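Local coordinates for protein peptidase, zinc-dependent (Methanocorpusculum labreanum, PDB 3LMC) that probably acts as a zinc-dependent metallopeptidase of family M54, holding a zinc ion on three histidines and an iron ion on four cysteines, at residues A[18-23]-A[140-144]; A[23-29]-A[147-151]; A[105-109]-A[120-125]. All coordinates share one frame; numbering follows the deposited sequence.

Contact 1 (A[18-23]-A[140-144])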
ATOM      1  N   PRO A  18       7.697  11.993   3.245  1.00 23.59           N
ATOM      2  CA  PRO A  18       6.730  12.671   2.369  1.00 24.98           C
ATOM      3  C   PRO A  18       5.560  11.768   1.991  1.00 23.17           C
ATOM      4  O   PRO A  18       4.411  12.203   2.022  1.00 25.49           O
ATOM      5  CB  PRO A  18       7.553  13.011   1.110  1.00 25.26           C
ATOM      6  CG  PRO A  18       8.952  12.974   1.543  1.00 25.57           C
ATOM      7  CD  PRO A  18       9.042  11.950   2.644  1.00 22.15           C
ATOM      8  N   VAL A  19       5.845  10.524   1.628  1.00 19.28           N
ATOM      9  CA  VAL A  19       4.770   9.593   1.299  1.00 16.01           C
ATOM     10  C   VAL A  19       3.796   9.408   2.471  1.00 18.07           C
ATOM     11  O   VAL A  19       2.572   9.471   2.314  1.00 16.37           O
ATOM     12  CB  VAL A  19       5.317   8.231   0.861  1.00 13.36           C
ATOM     13  CG1 VAL A  19       4.178   7.192   0.834  1.00 17.37           C
ATOM     14  CG2 VAL A  19       5.974   8.366  -0.510  1.00 10.30           C
ATOM     15  N   SER A  20       4.350   9.179   3.653  1.00 17.21           N
ATOM     16  CA  SER A  20       3.555   9.110   4.871  1.00 13.00           C
ATOM     17  C   SER A  20       2.660  10.355   5.041  1.00 17.25           C
ATOM     18  O   SER A  20       1.487  10.243   5.380  1.00 19.82           O
ATOM     19  CB  SER A  20       4.497   9.007   6.068  1.00 22.00           C
ATOM     20  OG  SER A  20       3.760   8.984   7.271  1.00 39.27           O
ATOM     21  N   GLU A  21       3.219  11.541   4.817  1.00 15.04           N
ATOM     22  CA  GLU A  21       2.496  12.786   5.111  1.00 21.58           C
ATOM     23  C   GLU A  21       1.396  13.074   4.102  1.00 18.94           C
ATOM     24  O   GLU A  21       0.326  13.541   4.478  1.00 20.09           O
ATOM     25  CB  GLU A  21       3.473  13.971   5.227  1.00 18.96           C
ATOM     26  CG  GLU A  21       4.388  13.833   6.443  1.00 29.95           C
ATOM     27  CD  GLU A  21       5.548  14.799   6.436  1.00 38.94           C
ATOM     28  OE1 GLU A  21       5.586  15.684   5.552  1.00 43.40           O
ATOM     29  OE2 GLU A  21       6.421  14.672   7.324  1.00 40.08           O
ATOM     30  N   GLU A  22       1.658  12.775   2.830  1.00 18.77           N
ATOM     31  CA  GLU A  22       0.662  12.945   1.769  1.00 17.93           C
ATOM     32  C   GLU A  22      -0.429  11.865   1.806  1.00 21.21           C
ATOM     33  O   GLU A  22      -1.580  12.121   1.437  1.00 21.07           O
ATOM     34  CB  GLU A  22       1.344  12.921   0.407  1.00 16.37           C
ATOM     35  CG  GLU A  22       2.424  13.960   0.230  1.00 15.08           C
ATOM     36  CD  GLU A  22       2.678  14.286  -1.239  1.00 21.17           C
ATOM     37  OE1 GLU A  22       1.930  13.785  -2.107  1.00 22.49           O
ATOM     38  OE2 GLU A  22       3.607  15.063  -1.519  1.00 21.04           O
ATOM     39  N   LEU A  23      -0.063  10.654   2.223  1.00 16.26           N
ATOM     40  CA  LEU A  23      -1.052   9.611   2.407  1.00 15.82           C
ATOM     41  C   LEU A  23      -1.981  10.092   3.499  1.00 19.90           C
ATOM     42  O   LEU A  23      -3.198   9.999   3.376  1.00 19.54           O
ATOM     43  CB  LEU A  23      -0.411   8.283   2.812  1.00 19.40           C
ATOM     44  CG  LEU A  23       0.087   7.349   1.704  1.00 21.70           C
ATOM     45  CD1 LEU A  23       0.652   6.056   2.298  1.00 20.34           C
ATOM     46  CD2 LEU A  23      -1.056   7.047   0.735  1.00 25.06           C
ATOM     47  N   ILE A 140       7.110   9.739  -5.420  1.00 17.61           N
ATOM     48  CA  ILE A 140       6.236  10.052  -4.282  1.00 16.18           C
ATOM     49  C   ILE A 140       4.784  10.179  -4.759  1.00 17.66           C
ATOM     50  O   ILE A 140       3.866   9.575  -4.188  1.00 21.13           O
ATOM     51  CB  ILE A 140       6.668  11.375  -3.594  1.00 17.39           C
ATOM     52  CG1 ILE A 140       8.044  11.227  -2.936  1.00 18.05           C
ATOM     53  CG2 ILE A 140       5.613  11.824  -2.554  1.00 13.82           C
ATOM     54  CD1 ILE A 140       8.682  12.557  -2.509  1.00 18.79           C
ATOM     55  N   ASP A 141       4.573  10.951  -5.822  1.00 14.16           N
ATOM     56  CA  ASP A 141       3.231  11.107  -6.386  1.00 14.02           C
ATOM     57  C   ASP A 141       2.596   9.753  -6.626  1.00 19.97           C
ATOM     58  O   ASP A 141       1.442   9.527  -6.265  1.00 20.48           O
ATOM     59  CB  ASP A 141       3.260  11.813  -7.736  1.00 16.47           C
ATOM     60  CG  ASP A 141       3.621  13.274  -7.634  1.00 24.96           C
ATOM     61  OD1 ASP A 141       3.525  13.851  -6.533  1.00 20.21           O
ATOM     62  OD2 ASP A 141       4.002  13.841  -8.678  1.00 29.10           O
ATOM     63  N   ARG A 142       3.336   8.875  -7.293  1.00 14.00           N
ATOM     64  CA  ARG A 142       2.785   7.590  -7.710  1.00 18.32           C
ATOM     65  C   ARG A 142       2.487   6.668  -6.536  1.00 15.51           C
ATOM     66  O   ARG A 142       1.395   6.088  -6.466  1.00 18.10           O
ATOM     67  CB  ARG A 142       3.719   6.921  -8.714  1.00 14.27           C
ATOM     68  CG  ARG A 142       3.795   7.689 -10.020  1.00 13.75           C
ATOM     69  CD  ARG A 142       4.969   7.196 -10.888  1.00 20.77           C
ATOM     70  NE  ARG A 142       4.951   7.851 -12.187  1.00 21.65           N
ATOM     71  CZ  ARG A 142       6.040   8.156 -12.890  1.00 23.79           C
ATOM     72  NH1 ARG A 142       7.252   7.865 -12.422  1.00 16.45           N
ATOM     73  NH2 ARG A 142       5.913   8.772 -14.060  1.00 22.35           N
ATOM     74  N   ILE A 143       3.427   6.560  -5.599  1.00 12.13           N
ATOM     75  CA  ILE A 143       3.210   5.712  -4.419  1.00 17.54           C
ATOM     76  C   ILE A 143       2.041   6.190  -3.571  1.00 14.37           C
ATOM     77  O   ILE A 143       1.302   5.387  -3.016  1.00 16.20           O
ATOM     78  CB  ILE A 143       4.437   5.652  -3.506  1.00 17.85           C
ATOM     79  CG1 ILE A 143       5.641   5.108  -4.278  1.00 19.80           C
ATOM     80  CG2 ILE A 143       4.139   4.785  -2.262  1.00 14.68           C
ATOM     81  CD1 ILE A 143       6.906   5.005  -3.442  1.00 16.59           C
ATOM     82  N   VAL A 144       1.891   7.504  -3.446  1.00 18.21           N
ATOM     83  CA  VAL A 144       0.805   8.059  -2.660  1.00 14.90           C
ATOM     84  C   VAL A 144      -0.531   7.698  -3.289  1.00 19.00           C
ATOM     85  O   VAL A 144      -1.465   7.288  -2.601  1.00 15.20           O
ATOM     86  CB  VAL A 144       0.889   9.586  -2.616  1.00 16.33           C
ATOM     87  CG1 VAL A 144      -0.419  10.174  -2.052  1.00 16.59           C
ATOM     88  CG2 VAL A 144       2.108  10.031  -1.809  1.00 14.41           C
TER

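Contact 2 (A[23-29]-A[147-151]). With ZN (zinc ion), chain C.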
ATOM      1  N   LEU A  23      -0.063  10.654   2.223  1.00 16.26           N
ATOM      2  CA  LEU A  23      -1.052   9.611   2.407  1.00 15.82           C
ATOM      3  C   LEU A  23      -1.981  10.092   3.499  1.00 19.90           C
ATOM      4  O   LEU A  23      -3.198   9.999   3.376  1.00 19.54           O
ATOM      5  CB  LEU A  23      -0.411   8.283   2.812  1.00 19.40           C
ATOM      6  CG  LEU A  23       0.087   7.349   1.704  1.00 21.70           C
ATOM      7  CD1 LEU A  23       0.652   6.056   2.298  1.00 20.34           C
ATOM      8  CD2 LEU A  23      -1.056   7.047   0.735  1.00 25.06           C
ATOM      9  N   SER A  24      -1.409  10.621   4.573  1.00 18.85           N
ATOM     10  CA  SER A  24      -2.234  11.098   5.679  1.00 18.77           C
ATOM     11  C   SER A  24      -3.161  12.247   5.251  1.00 19.62           C
ATOM     12  O   SER A  24      -4.306  12.303   5.680  1.00 21.44           O
ATOM     13  CB  SER A  24      -1.365  11.538   6.850  1.00 26.87           C
ATOM     14  OG  SER A  24      -2.156  12.193   7.822  1.00 38.11           O
ATOM     15  N   ALA A  25      -2.670  13.159   4.411  1.00 22.12           N
ATOM     16  CA  ALA A  25      -3.482  14.299   3.978  1.00 21.70           C
ATOM     17  C   ALA A  25      -4.622  13.880   3.070  1.00 19.17           C
ATOM     18  O   ALA A  25      -5.741  14.326   3.242  1.00 21.78           O
ATOM     19  CB  ALA A  25      -2.630  15.360   3.293  1.00 17.19           C
ATOM     20  N   VAL A  26      -4.337  13.011   2.108  1.00 21.39           N
ATOM     21  CA  VAL A  26      -5.336  12.608   1.124  1.00 26.15           C
ATOM     22  C   VAL A  26      -6.415  11.699   1.745  1.00 26.37           C
ATOM     23  O   VAL A  26      -7.592  11.780   1.382  1.00 20.76           O
ATOM     24  CB  VAL A  26      -4.681  11.977  -0.156  1.00 28.45           C
ATOM     25  CG1 VAL A  26      -4.032  10.626   0.145  1.00 19.93           C
ATOM     26  CG2 VAL A  26      -5.712  11.847  -1.266  1.00 34.65           C
ATOM     27  N   LEU A  27      -6.006  10.866   2.700  1.00 22.00           N
ATOM     28  CA  LEU A  27      -6.924  10.003   3.440  1.00 20.45           C
ATOM     29  C   LEU A  27      -7.642  10.783   4.560  1.00 26.18           C
ATOM     30  O   LEU A  27      -8.723  10.386   5.015  1.00 23.79           O
ATOM     31  CB  LEU A  27      -6.163   8.819   4.040  1.00 12.09           C
ATOM     32  CG  LEU A  27      -5.558   7.801   3.067  1.00 19.11           C
ATOM     33  CD1 LEU A  27      -4.505   6.943   3.766  1.00 21.71           C
ATOM     34  CD2 LEU A  27      -6.627   6.916   2.435  1.00 17.06           C
ATOM     35  N   GLU A  28      -7.039  11.890   4.991  1.00 22.87           N
ATOM     36  CA  GLU A  28      -7.561  12.665   6.112  1.00 27.45           C
ATOM     37  C   GLU A  28      -7.580  11.789   7.356  1.00 29.38           C
ATOM     38  O   GLU A  28      -8.578  11.758   8.083  1.00 28.26           O
ATOM     39  CB  GLU A  28      -8.974  13.191   5.818  1.00 28.83           C
ATOM     40  CG  GLU A  28      -9.011  14.449   4.971  1.00 38.15           C
ATOM     41  CD  GLU A  28     -10.418  14.792   4.465  1.00 45.86           C
ATOM     42  OE1 GLU A  28     -11.340  13.967   4.625  1.00 52.27           O
ATOM     43  OE2 GLU A  28     -10.600  15.890   3.901  1.00 45.69           O
HETATM   44  N   MSE A  29      -6.469  11.087   7.585  1.00 24.52           N
HETATM   45  CA  MSE A  29      -6.310  10.150   8.694  1.00 27.14           C
HETATM   46  C   MSE A  29      -4.830  10.074   9.077  1.00 24.74           C
HETATM   47  O   MSE A  29      -3.954  10.145   8.211  1.00 23.28           O
HETATM   48  CB  MSE A  29      -6.786   8.744   8.289  1.00 33.24           C
HETATM   49  CG  MSE A  29      -8.234   8.655   7.779  1.00 42.95           C
HETATM   50 SE   MSE A  29      -8.858   6.785   7.503  1.00 70.86          SE
HETATM   51  CE  MSE A  29      -7.897   6.352   5.877  1.00 35.22           C
ATOM     52  N   GLY A 147      -0.977   3.883  -3.232  1.00 24.21           N
ATOM     53  CA  GLY A 147      -1.097   3.536  -1.824  1.00 22.64           C
ATOM     54  C   GLY A 147      -2.438   3.937  -1.218  1.00 23.33           C
ATOM     55  O   GLY A 147      -3.039   3.164  -0.477  1.00 19.13           O
ATOM     56  N   ALA A 148      -2.915   5.146  -1.516  1.00 23.60           N
ATOM     57  CA  ALA A 148      -4.209   5.577  -0.988  1.00 17.89           C
ATOM     58  C   ALA A 148      -5.329   4.751  -1.623  1.00 15.78           C
ATOM     59  O   ALA A 148      -6.359   4.506  -1.002  1.00 18.44           O
ATOM     60  CB  ALA A 148      -4.435   7.074  -1.210  1.00  9.64           C
ATOM     61  N   HIS A 149      -5.113   4.321  -2.861  1.00 15.93           N
ATOM     62  CA  HIS A 149      -6.051   3.445  -3.561  1.00 20.92           C
ATOM     63  C   HIS A 149      -6.225   2.125  -2.804  1.00 21.59           C
ATOM     64  O   HIS A 149      -7.327   1.775  -2.404  1.00 20.69           O
ATOM     65  CB  HIS A 149      -5.532   3.173  -4.974  1.00 25.84           C
ATOM     66  CG  HIS A 149      -6.364   2.202  -5.747  1.00 34.65           C
ATOM     67  ND1 HIS A 149      -7.314   2.602  -6.662  1.00 42.76           N
ATOM     68  CD2 HIS A 149      -6.394   0.849  -5.740  1.00 33.20           C
ATOM     69  CE1 HIS A 149      -7.899   1.537  -7.180  1.00 38.51           C
ATOM     70  NE2 HIS A 149      -7.357   0.463  -6.640  1.00 33.85           N
ATOM     71  N   GLU A 150      -5.124   1.406  -2.606  1.00 16.17           N
ATOM     72  CA  GLU A 150      -5.130   0.152  -1.877  1.00 17.28           C
ATOM     73  C   GLU A 150      -5.729   0.300  -0.487  1.00 19.04           C
ATOM     74  O   GLU A 150      -6.512  -0.544  -0.074  1.00 17.60           O
ATOM     75  CB  GLU A 150      -3.719  -0.419  -1.757  1.00 18.61           C
ATOM     76  CG  GLU A 150      -2.985  -0.607  -3.084  1.00 21.58           C
ATOM     77  CD  GLU A 150      -3.792  -1.391  -4.100  1.00 32.99           C
ATOM     78  OE1 GLU A 150      -4.923  -1.821  -3.789  1.00 37.24           O
ATOM     79  OE2 GLU A 150      -3.295  -1.589  -5.222  1.00 39.31           O
ATOM     80  N   ILE A 151      -5.358   1.364   0.224  1.00 13.03           N
ATOM     81  CA  ILE A 151      -5.867   1.612   1.571  1.00 16.79           C
ATOM     82  C   ILE A 151      -7.362   1.934   1.577  1.00 23.68           C
ATOM     83  O   ILE A 151      -8.073   1.616   2.534  1.00 21.65           O
ATOM     84  CB  ILE A 151      -5.121   2.768   2.265  1.00 13.71           C
ATOM     85  CG1 ILE A 151      -3.717   2.309   2.694  1.00 16.31           C
ATOM     86  CG2 ILE A 151      -5.898   3.212   3.499  1.00 14.31           C
ATOM     87  CD1 ILE A 151      -2.794   3.467   3.142  1.00 18.25           C
TER
HETATM   88 ZN    ZN C 212      -7.868  -1.669  -6.767  1.00 38.63          ZN
HETATM   89  O   HOH W   1      -6.036  -3.051  -6.177  1.00 23.59           O

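Contact 3 (A[105-109]-A[120-125])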
ATOM      1  N   ASP A 105      -0.698 -10.090 -15.268  1.00 33.46           N
ATOM      2  CA  ASP A 105       0.722 -10.092 -15.633  1.00 33.50           C
ATOM      3  C   ASP A 105       1.560  -9.427 -14.536  1.00 30.31           C
ATOM      4  O   ASP A 105       2.684  -9.849 -14.244  1.00 25.35           O
ATOM      5  CB  ASP A 105       0.927  -9.365 -16.966  1.00 36.10           C
ATOM      6  CG  ASP A 105       0.301 -10.107 -18.144  1.00 45.47           C
ATOM      7  OD1 ASP A 105       0.117 -11.341 -18.046  1.00 46.04           O
ATOM      8  OD2 ASP A 105      -0.001  -9.459 -19.171  1.00 47.64           O
ATOM      9  N   PHE A 106       0.995  -8.382 -13.934  1.00 23.91           N
ATOM     10  CA  PHE A 106       1.626  -7.674 -12.834  1.00 21.71           C
ATOM     11  C   PHE A 106       0.572  -6.798 -12.163  1.00 22.00           C
ATOM     12  O   PHE A 106      -0.496  -6.577 -12.714  1.00 25.62           O
ATOM     13  CB  PHE A 106       2.763  -6.793 -13.350  1.00 20.09           C
ATOM     14  CG  PHE A 106       2.292  -5.530 -14.012  1.00 20.78           C
ATOM     15  CD1 PHE A 106       2.051  -5.497 -15.377  1.00 24.22           C
ATOM     16  CD2 PHE A 106       2.060  -4.377 -13.262  1.00 17.26           C
ATOM     17  CE1 PHE A 106       1.603  -4.333 -15.993  1.00 29.74           C
ATOM     18  CE2 PHE A 106       1.612  -3.207 -13.876  1.00 25.08           C
ATOM     19  CZ  PHE A 106       1.386  -3.187 -15.240  1.00 28.41           C
ATOM     20  N   VAL A 107       0.877  -6.293 -10.975  1.00 20.91           N
ATOM     21  CA  VAL A 107       0.068  -5.247 -10.364  1.00 19.51           C
ATOM     22  C   VAL A 107       1.010  -4.210  -9.757  1.00 17.18           C
ATOM     23  O   VAL A 107       2.134  -4.543  -9.382  1.00 20.55           O
ATOM     24  CB  VAL A 107      -0.898  -5.813  -9.269  1.00 15.84           C
ATOM     25  CG1 VAL A 107      -1.865  -6.827  -9.868  1.00 17.80           C
ATOM     26  CG2 VAL A 107      -0.129  -6.457  -8.128  1.00 13.83           C
ATOM     27  N   PHE A 108       0.571  -2.955  -9.678  1.00 18.67           N
ATOM     28  CA  PHE A 108       1.298  -1.938  -8.913  1.00 19.53           C
ATOM     29  C   PHE A 108       1.035  -2.152  -7.407  1.00 16.35           C
ATOM     30  O   PHE A 108       1.813  -1.729  -6.558  1.00 19.60           O
ATOM     31  CB  PHE A 108       0.843  -0.516  -9.286  1.00 18.81           C
ATOM     32  CG  PHE A 108       1.047  -0.139 -10.739  1.00 17.06           C
ATOM     33  CD1 PHE A 108       2.312  -0.081 -11.289  1.00 16.18           C
ATOM     34  CD2 PHE A 108      -0.044   0.212 -11.532  1.00 18.81           C
ATOM     35  CE1 PHE A 108       2.499   0.295 -12.624  1.00 18.07           C
ATOM     36  CE2 PHE A 108       0.127   0.579 -12.859  1.00 19.58           C
ATOM     37  CZ  PHE A 108       1.405   0.626 -13.406  1.00 19.70           C
ATOM     38  N   GLY A 109      -0.075  -2.793  -7.082  1.00 15.78           N
ATOM     39  CA  GLY A 109      -0.420  -3.022  -5.685  1.00 14.71           C
ATOM     40  C   GLY A 109      -1.612  -3.944  -5.545  1.00 17.89           C
ATOM     41  O   GLY A 109      -2.195  -4.355  -6.543  1.00 16.73           O
ATOM     42  N   VAL A 120       1.968  -1.996  -1.922  1.00 11.99           N
ATOM     43  CA  VAL A 120       2.293  -1.297  -3.162  1.00  9.74           C
ATOM     44  C   VAL A 120       3.759  -1.531  -3.505  1.00 19.09           C
ATOM     45  O   VAL A 120       4.615  -1.599  -2.612  1.00 16.89           O
ATOM     46  CB  VAL A 120       2.006   0.210  -3.094  1.00 19.72           C
ATOM     47  CG1 VAL A 120       2.585   0.823  -1.823  1.00 19.08           C
ATOM     48  CG2 VAL A 120       2.592   0.909  -4.332  1.00 22.27           C
ATOM     49  N   SER A 121       4.049  -1.686  -4.795  1.00 15.67           N
ATOM     50  CA  SER A 121       5.419  -1.900  -5.223  1.00 15.17           C
ATOM     51  C   SER A 121       5.871  -0.758  -6.119  1.00 16.76           C
ATOM     52  O   SER A 121       5.271  -0.520  -7.170  1.00 16.51           O
ATOM     53  CB  SER A 121       5.549  -3.194  -6.005  1.00 13.71           C
ATOM     54  OG  SER A 121       6.767  -3.163  -6.736  1.00 15.13           O
ATOM     55  N   PRO A 122       6.917  -0.038  -5.703  1.00 15.84           N
ATOM     56  CA  PRO A 122       7.414   1.028  -6.577  1.00 15.57           C
ATOM     57  C   PRO A 122       8.204   0.489  -7.770  1.00 20.20           C
ATOM     58  O   PRO A 122       8.686   1.296  -8.568  1.00 20.28           O
ATOM     59  CB  PRO A 122       8.332   1.829  -5.659  1.00 15.87           C
ATOM     60  CG  PRO A 122       7.864   1.520  -4.267  1.00 20.51           C
ATOM     61  CD  PRO A 122       7.465   0.070  -4.343  1.00 17.86           C
ATOM     62  N   HIS A 123       8.318  -0.835  -7.913  1.00 17.39           N
ATOM     63  CA  HIS A 123       9.177  -1.388  -8.972  1.00 16.18           C
ATOM     64  C   HIS A 123       8.835  -0.860 -10.358  1.00 16.60           C
ATOM     65  O   HIS A 123       9.724  -0.565 -11.143  1.00 18.67           O
ATOM     66  CB  HIS A 123       9.153  -2.913  -8.991  1.00 20.92           C
ATOM     67  CG  HIS A 123      10.226  -3.515  -9.851  1.00 25.06           C
ATOM     68  ND1 HIS A 123       9.968  -4.079 -11.082  1.00 25.04           N
ATOM     69  CD2 HIS A 123      11.565  -3.608  -9.667  1.00 27.33           C
ATOM     70  CE1 HIS A 123      11.095  -4.524 -11.607  1.00 29.11           C
ATOM     71  NE2 HIS A 123      12.082  -4.248 -10.771  1.00 32.96           N
ATOM     72  N   ARG A 124       7.544  -0.751 -10.665  1.00 15.30           N
ATOM     73  CA  ARG A 124       7.118  -0.206 -11.949  1.00 14.73           C
ATOM     74  C   ARG A 124       6.629   1.241 -11.879  1.00 20.24           C
ATOM     75  O   ARG A 124       6.126   1.782 -12.875  1.00 21.18           O
ATOM     76  CB  ARG A 124       6.047  -1.098 -12.560  1.00 17.25           C
ATOM     77  CG  ARG A 124       6.602  -2.472 -12.948  1.00 21.07           C
ATOM     78  CD  ARG A 124       5.542  -3.345 -13.576  1.00 18.55           C
ATOM     79  NE  ARG A 124       5.986  -4.728 -13.687  1.00 16.38           N
ATOM     80  CZ  ARG A 124       6.014  -5.424 -14.815  1.00 21.78           C
ATOM     81  NH1 ARG A 124       5.634  -4.869 -15.959  1.00 23.92           N
ATOM     82  NH2 ARG A 124       6.403  -6.690 -14.796  1.00 21.68           N
ATOM     83  N   LEU A 125       6.775   1.857 -10.707  1.00 17.19           N
ATOM     84  CA  LEU A 125       6.409   3.259 -10.506  1.00 19.39           C
ATOM     85  C   LEU A 125       7.616   4.166 -10.698  1.00 24.17           C
ATOM     86  O   LEU A 125       7.481   5.312 -11.134  1.00 30.12           O
ATOM     87  CB  LEU A 125       5.822   3.467  -9.099  1.00 16.65           C
ATOM     88  CG  LEU A 125       4.627   2.570  -8.773  1.00 20.78           C
ATOM     89  CD1 LEU A 125       3.998   2.886  -7.388  1.00 15.28           C
ATOM     90  CD2 LEU A 125       3.574   2.675  -9.883  1.00 18.38           C
TER

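Contact 1 (A[18-23]-A[140-144])
Val144, Val19 and Ile140 form the middle of a helix-helix packing in which helix 16-27 lies across helix 136-154, the helix that further along carries the HExxH zinc motif of this M54 peptidase. The two segments run in broadly the same direction, crossing at -49° with their axes 9.4 Å apart. Val144, the residue most covered here, turns both methyls to the other helix. Its CG2 meets Glu22 CB at 3.7 Å, while its CG1 touches both Glu22 CB and Leu23 CD2. Val19 splits its branches between two partners. Its CG1, anti to the backbone N (chi1 167°), reaches Ile143 CG2 at 3.9 Å, and the other methyl, lying beside that N, rests against Ile140 CG2 at 4.0 Å. Val19 also touches Leu5 and Trp7 of strand 3-7, which places this end of the contact on the central sheet. Ile140 in turn works with both branches: CG2 serves Val19 and Glu22, and CD1 comes up to the Pro18 ring at CB, 3.8 Å away, the two side chains crossing at about a right angle.

Glu22 lies over the more exposed side of the packing. Its extended chain brings the carboxylate across Ile140, with OE2 3.9 Å from CG2 of that isoleucine, and OE1 forms a salt bridge to Lys181. The same lysine pairs with Asp141, so it probably offsets the two nearby carboxylates. With an alanine here, the CB contact to Val144 would remain, but Ile140 CG2 would probably lose the carboxylate lying across it and Lys181 would be left with Asp141 alone of this acidic pair. Leu23 closes the C-terminal end of the contact, its CD2 sitting 3.4 Å from the backbone O of Val144.

Contact 2 (A[23-29]-A[147-151])
Ala148 is the low point on helix 136-154 into which helix 16-27 fits its larger side chains. Its CB is met by CG1 of Val26 at 3.8 Å and, from a neighbouring position, by CD2 of Leu23. That leucine methyl also presses on the backbone, 3.5 Å from Ala148 N, where Gly147 has no side chain to hold it off. One turn on, the relief is reversed and Ile151 becomes the bump. It projects toward Leu27, and the two side chains cross at about a right angle. Leu27 lays both methyls against it: CD2 lies 3.9 Å from Ile151 CG2, and CD1 touches both CG2 and CD1 of the isoleucine. The selenium-bearing side chain of Met29 adds a looser touch, its CE 4.4 Å from Ile151 CG2.

Behind this seam, Leu23 and Ile151 both rest on Leu92 of strand 90-94. Helix 16-27 ends here in a Schellman motif with Glu28 at the positive-phi position, and Ser24 OG donates to Met29 O at 2.8 Å. On the face of segment 147-151 turned away from the packing, His149 NE2 binds zinc at 2.2 Å, and the water on the metal donates to Glu150 OE1. With His153 and His159 completing the protein ligands, this is the HExxH zinc helix of a metallopeptidase, backed by the apolar face of helix 16-27.

Contact 3 (A[105-109]-A[120-125])
The edge of the central sheet, where strand 106-112 runs antiparallel to strand 117-120, is tied by Phe108 and Gly109 to Val120 and Ser121. Gly109 faces Val120 as a non-hydrogen-bonded pair, and next to it Ser121 N donates to Phe108 O at 2.8 Å, nearly straight at 172°. The same oxygen is approached by Val120 CA, 3.5 Å away, in a CA-H...O contact.

Beyond Ser121 the chain leaves the sheet in an ST turn, Ser121 OG accepting from His123 N at 3.0 Å while also bonding to Gly97. This turn swings Arg124 back over strand 106-112. Its guanidinium lies flat on Phe106, the planes 1° apart and the centres 4.3 Å apart, an off-centre cation-pi stack. The extended arginine chain puts CD over the same ring in a CH-pi contact, 4.0 Å from the centroid. A salt bridge from NE to Asp98 probably helps hold the guanidinium in its orientation on the ring.

Phe108 meets the base of the Arg124 side chain and Leu125. With CG beside the backbone N (chi1 -60°), its ring brings CE1 to Arg124 CB, which lies at the ring edge 3.8 Å off. Leu125 CD2 approaches the same ring obliquely, tight against CD1 at 3.3 Å, and both Phe108 and Leu125 also pack on Leu173 and Leu176 of helix 173-178.

How the contacts relate
Contacts 1 and 2 are consecutive stages of one helix pairing: they share Leu23, their centres lie 8 Å apart, and Val144 CG1 meets Val26 CG1 at 4.3 Å where one passes into the other. Contact 3 is nested within the chain loop that each of them closes. It joins contact 1 through helix 136-154, Ile143 CD1 lying 3.7 Å from Pro122 CG. Contacts 2 and 3, their centres about 17 Å apart, both reach the zinc site: contact 2 supplies His149, while in contact 3 the CA of Gly109 lies about 8 Å from the zinc and the residue packs against the carboxylate of Glu150. Contact 1 stands further back, the Leu23 side chain about 13 Å from the zinc.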